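Local coordinates for protein oxidoreductase (Listeria innocua, PDB 3E18) that binds NAD through a Rossmann-fold domain and is probably a dehydrogenase of the GFO/IDH/MocA family, its substrate being unknown, at residues Tyr6-Gly12 against Val66-Ala72. Sequence-based numbering, arbitrary orientation.
With NAD (nicotinamide-adenine-dinucleotide), chain E.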
loop_
_atom_site.group_PDB
_atom_site.type_symbol
_atom_site.label_atom_id
_atom_site.label_comp_id
_atom_site.label_asym_id
_atom_site.label_seq_id
_atom_site.Cartn_x
_atom_site.Cartn_y
_atom_site.Cartn_z
ATOM N N TYR A 6 -12.400 14.153 -42.552
ATOM C CA TYR A 6 -11.120 14.718 -42.127
ATOM C C TYR A 6 -9.977 13.776 -42.457
ATOM O O TYR A 6 -10.080 12.576 -42.237
ATOM C CB TYR A 6 -11.114 14.976 -40.640
ATOM C CG TYR A 6 -12.000 16.113 -40.211
ATOM C CD1 TYR A 6 -11.592 17.434 -40.366
ATOM C CD2 TYR A 6 -13.241 15.867 -39.639
ATOM C CE1 TYR A 6 -12.407 18.493 -39.957
ATOM C CE2 TYR A 6 -14.065 16.921 -39.224
ATOM C CZ TYR A 6 -13.638 18.226 -39.392
ATOM O OH TYR A 6 -14.449 19.269 -38.984
ATOM N N GLN A 7 -8.888 14.336 -42.968
ATOM C CA GLN A 7 -7.725 13.564 -43.359
ATOM C C GLN A 7 -6.655 13.684 -42.294
ATOM O O GLN A 7 -6.187 14.794 -41.991
ATOM C CB GLN A 7 -7.191 14.083 -44.694
ATOM C CG GLN A 7 -8.248 14.145 -45.797
ATOM C CD GLN A 7 -8.817 12.786 -46.127
ATOM O OE1 GLN A 7 -8.077 11.855 -46.459
ATOM N NE2 GLN A 7 -10.143 12.660 -46.038
ATOM N N LEU A 8 -6.277 12.537 -41.736
ATOM C CA LEU A 8 -5.274 12.445 -40.673
ATOM C C LEU A 8 -3.998 11.829 -41.216
ATOM O O LEU A 8 -4.059 10.826 -41.918
ATOM C CB LEU A 8 -5.804 11.560 -39.538
ATOM C CG LEU A 8 -4.860 11.316 -38.357
ATOM C CD1 LEU A 8 -4.996 12.484 -37.375
ATOM C CD2 LEU A 8 -5.197 10.017 -37.684
ATOM N N VAL A 9 -2.845 12.417 -40.897
ATOM C CA VAL A 9 -1.565 11.771 -41.204
ATOM C C VAL A 9 -0.922 11.228 -39.926
ATOM O O VAL A 9 -0.867 11.919 -38.900
ATOM C CB VAL A 9 -0.601 12.705 -41.992
ATOM C CG1 VAL A 9 0.819 12.124 -42.068
ATOM C CG2 VAL A 9 -1.157 12.972 -43.404
ATOM N N ILE A 10 -0.470 9.976 -39.998
ATOM C CA ILE A 10 0.247 9.314 -38.911
ATOM C C ILE A 10 1.717 9.711 -38.958
ATOM O O ILE A 10 2.401 9.479 -39.960
ATOM C CB ILE A 10 0.117 7.756 -39.002
ATOM C CG1 ILE A 10 -1.354 7.309 -38.966
ATOM C CG2 ILE A 10 0.975 7.040 -37.939
ATOM C CD1 ILE A 10 -2.117 7.696 -37.742
ATOM N N VAL A 11 2.191 10.332 -37.876
ATOM C CA VAL A 11 3.598 10.728 -37.738
ATOM C C VAL A 11 4.251 9.867 -36.657
ATOM O O VAL A 11 3.998 10.036 -35.459
ATOM C CB VAL A 11 3.744 12.224 -37.362
ATOM C CG1 VAL A 11 5.204 12.626 -37.336
ATOM C CG2 VAL A 11 2.963 13.097 -38.338
ATOM N N GLY A 12 5.102 8.947 -37.089
ATOM C CA GLY A 12 5.678 7.967 -36.190
ATOM C C GLY A 12 4.997 6.642 -36.461
ATOM O O GLY A 12 3.968 6.331 -35.867
ATOM N N VAL A 66 -4.331 17.743 -45.925
ATOM C CA VAL A 66 -4.208 17.236 -44.552
ATOM C C VAL A 66 -4.927 18.157 -43.571
ATOM O O VAL A 66 -4.713 19.362 -43.578
ATOM C CB VAL A 66 -2.727 17.079 -44.158
ATOM C CG1 VAL A 66 -2.574 16.651 -42.677
ATOM C CG2 VAL A 66 -2.049 16.059 -45.089
ATOM N N ASP A 67 -5.792 17.587 -42.737
ATOM C CA ASP A 67 -6.502 18.367 -41.729
ATOM C C ASP A 67 -5.897 18.225 -40.339
ATOM O O ASP A 67 -6.001 19.129 -39.524
ATOM C CB ASP A 67 -7.962 17.940 -41.686
ATOM C CG ASP A 67 -8.633 18.070 -43.034
ATOM O OD1 ASP A 67 -8.530 19.158 -43.634
ATOM O OD2 ASP A 67 -9.239 17.082 -43.499
ATOM N N ALA A 68 -5.291 17.071 -40.073
ATOM C CA ALA A 68 -4.836 16.738 -38.717
ATOM C C ALA A 68 -3.658 15.786 -38.752
ATOM O O ALA A 68 -3.469 15.053 -39.730
ATOM C CB ALA A 68 -5.989 16.150 -37.901
ATOM N N VAL A 69 -2.832 15.834 -37.707
ATOM C CA VAL A 69 -1.764 14.851 -37.556
ATOM C C VAL A 69 -1.895 14.083 -36.248
ATOM O O VAL A 69 -2.362 14.607 -35.231
ATOM C CB VAL A 69 -0.321 15.451 -37.699
ATOM C CG1 VAL A 69 -0.156 16.192 -39.030
ATOM C CG2 VAL A 69 0.028 16.345 -36.523
ATOM N N LEU A 70 -1.511 12.817 -36.306
ATOM C CA LEU A 70 -1.379 11.988 -35.121
ATOM C C LEU A 70 0.111 11.861 -34.819
ATOM O O LEU A 70 0.871 11.380 -35.658
ATOM C CB LEU A 70 -2.020 10.608 -35.367
ATOM C CG LEU A 70 -2.055 9.502 -34.287
ATOM C CD1 LEU A 70 -0.810 8.654 -34.346
ATOM C CD2 LEU A 70 -2.207 10.062 -32.876
ATOM N N ILE A 71 0.523 12.271 -33.619
ATOM C CA ILE A 71 1.933 12.150 -33.204
ATOM C C ILE A 71 2.168 10.932 -32.322
ATOM O O ILE A 71 1.737 10.881 -31.176
ATOM C CB ILE A 71 2.458 13.448 -32.544
ATOM C CG1 ILE A 71 2.411 14.577 -33.575
ATOM C CG2 ILE A 71 3.914 13.303 -32.038
ATOM C CD1 ILE A 71 2.285 15.914 -32.962
ATOM N N ALA A 72 2.850 9.941 -32.883
ATOM C CA ALA A 72 3.161 8.729 -32.138
ATOM C C ALA A 72 4.664 8.429 -32.189
ATOM O O ALA A 72 5.098 7.302 -32.479
ATOM C CB ALA A 72 2.344 7.561 -32.670
HETATM P PA NAD E . 8.142 3.033 -31.278
HETATM O O1A NAD E . 7.607 1.670 -31.498
HETATM O O2A NAD E . 9.584 3.075 -30.977
HETATM O O5B NAD E . 7.802 3.965 -32.541
HETATM C C5B NAD E . 8.129 5.335 -32.615
HETATM C C4B NAD E . 8.302 5.676 -34.092
HETATM O O4B NAD E . 8.507 7.065 -34.269
HETATM C C3B NAD E . 9.518 4.965 -34.679
HETATM O O3B NAD E . 9.124 4.261 -35.833
HETATM C C2B NAD E . 10.468 6.093 -35.027
HETATM O O2B NAD E . 11.242 5.822 -36.174
HETATM C C1B NAD E . 9.524 7.263 -35.229
HETATM N N9A NAD E . 10.158 8.574 -35.018
HETATM C C8A NAD E . 11.118 8.905 -34.093
HETATM N N7A NAD E . 11.413 10.220 -34.231
HETATM C C5A NAD E . 10.656 10.723 -35.235
HETATM C C6A NAD E . 10.566 11.992 -35.797
HETATM N N6A NAD E . 11.191 13.012 -35.212
HETATM N N1A NAD E . 9.680 12.211 -36.842
HETATM C C2A NAD E . 8.897 11.184 -37.330
HETATM N N3A NAD E . 8.996 9.928 -36.769
HETATM C C4A NAD E . 9.862 9.700 -35.740
HETATM O O3 NAD E . 7.315 3.731 -30.072
HETATM P PN NAD E . 5.829 3.345 -29.642
HETATM O O1N NAD E . 5.870 2.269 -28.615
HETATM O O2N NAD E . 4.955 3.212 -30.829
HETATM O O5D NAD E . 5.379 4.693 -28.833
HETATM C C5D NAD E . 5.324 5.967 -29.436
HETATM C C4D NAD E . 4.439 6.906 -28.586
HETATM O O4D NAD E . 3.196 6.282 -28.316
HETATM C C3D NAD E . 5.037 7.229 -27.228
HETATM O O3D NAD E . 4.665 8.547 -26.854
HETATM C C2D NAD E . 4.366 6.269 -26.268
HETATM O O2D NAD E . 4.254 6.854 -24.991
HETATM C C1D NAD E . 2.998 6.099 -26.916
HETATM N N1N NAD E . 2.298 4.821 -26.621
HETATM C C2N NAD E . 1.042 4.918 -26.094
HETATM C C3N NAD E . 0.286 3.793 -25.784
HETATM C C7N NAD E . -1.158 3.972 -25.431
HETATM O O7N NAD E . -1.875 2.881 -24.920
HETATM N N7N NAD E . -1.753 5.155 -25.615
HETATM C C4N NAD E . 0.814 2.521 -26.052
HETATM C C5N NAD E . 2.092 2.420 -26.608
HETATM C C6N NAD E . 2.822 3.579 -26.897
#
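Just before the first bridge, Leu-8 with Ala-68, a side chain stands in for the backbone: Asp-67 OD2 accepts a hydrogen bond from Gln-7 N (2.8 Å, N-H...O 166°). In return, Gln-7 O accepts from both Asp-67 N (2.9 Å) and Ala-68 N (3.1 Å). Regular parallel pairing follows: Val-9 N to Ala-68 O (2.9 Å), then Leu-70 N to Val-9 O, Val-11 N to Leu-70 O and Ala-72 N to Val-11 O, each 2.8 Å. On one face Leu-8 CD1 meets Ala-68 CB (3.8 Å); on the other, Val-9 CG2 meets Val-66 CG2 (3.6 Å). At phi/psi 106/91 a CB on Gly-12 would jam against the preceding carbonyl O and lie 2.5 Å from Ala-72 O, so glycine is required. Gly-12 CA lies 3.5 Å from NAD O4B, consistent with the first glycine of a Rossmann GxGxxG motif; Ala-72 O is 3.3 Å from C5D. Strands 6-11 and 68-71 lie mid-sheet between strands 30-36 and 91-95, helix 57-62 covering Val-9, Val-11 and Val-69, helix 78-87 Val-69 and Ile-71.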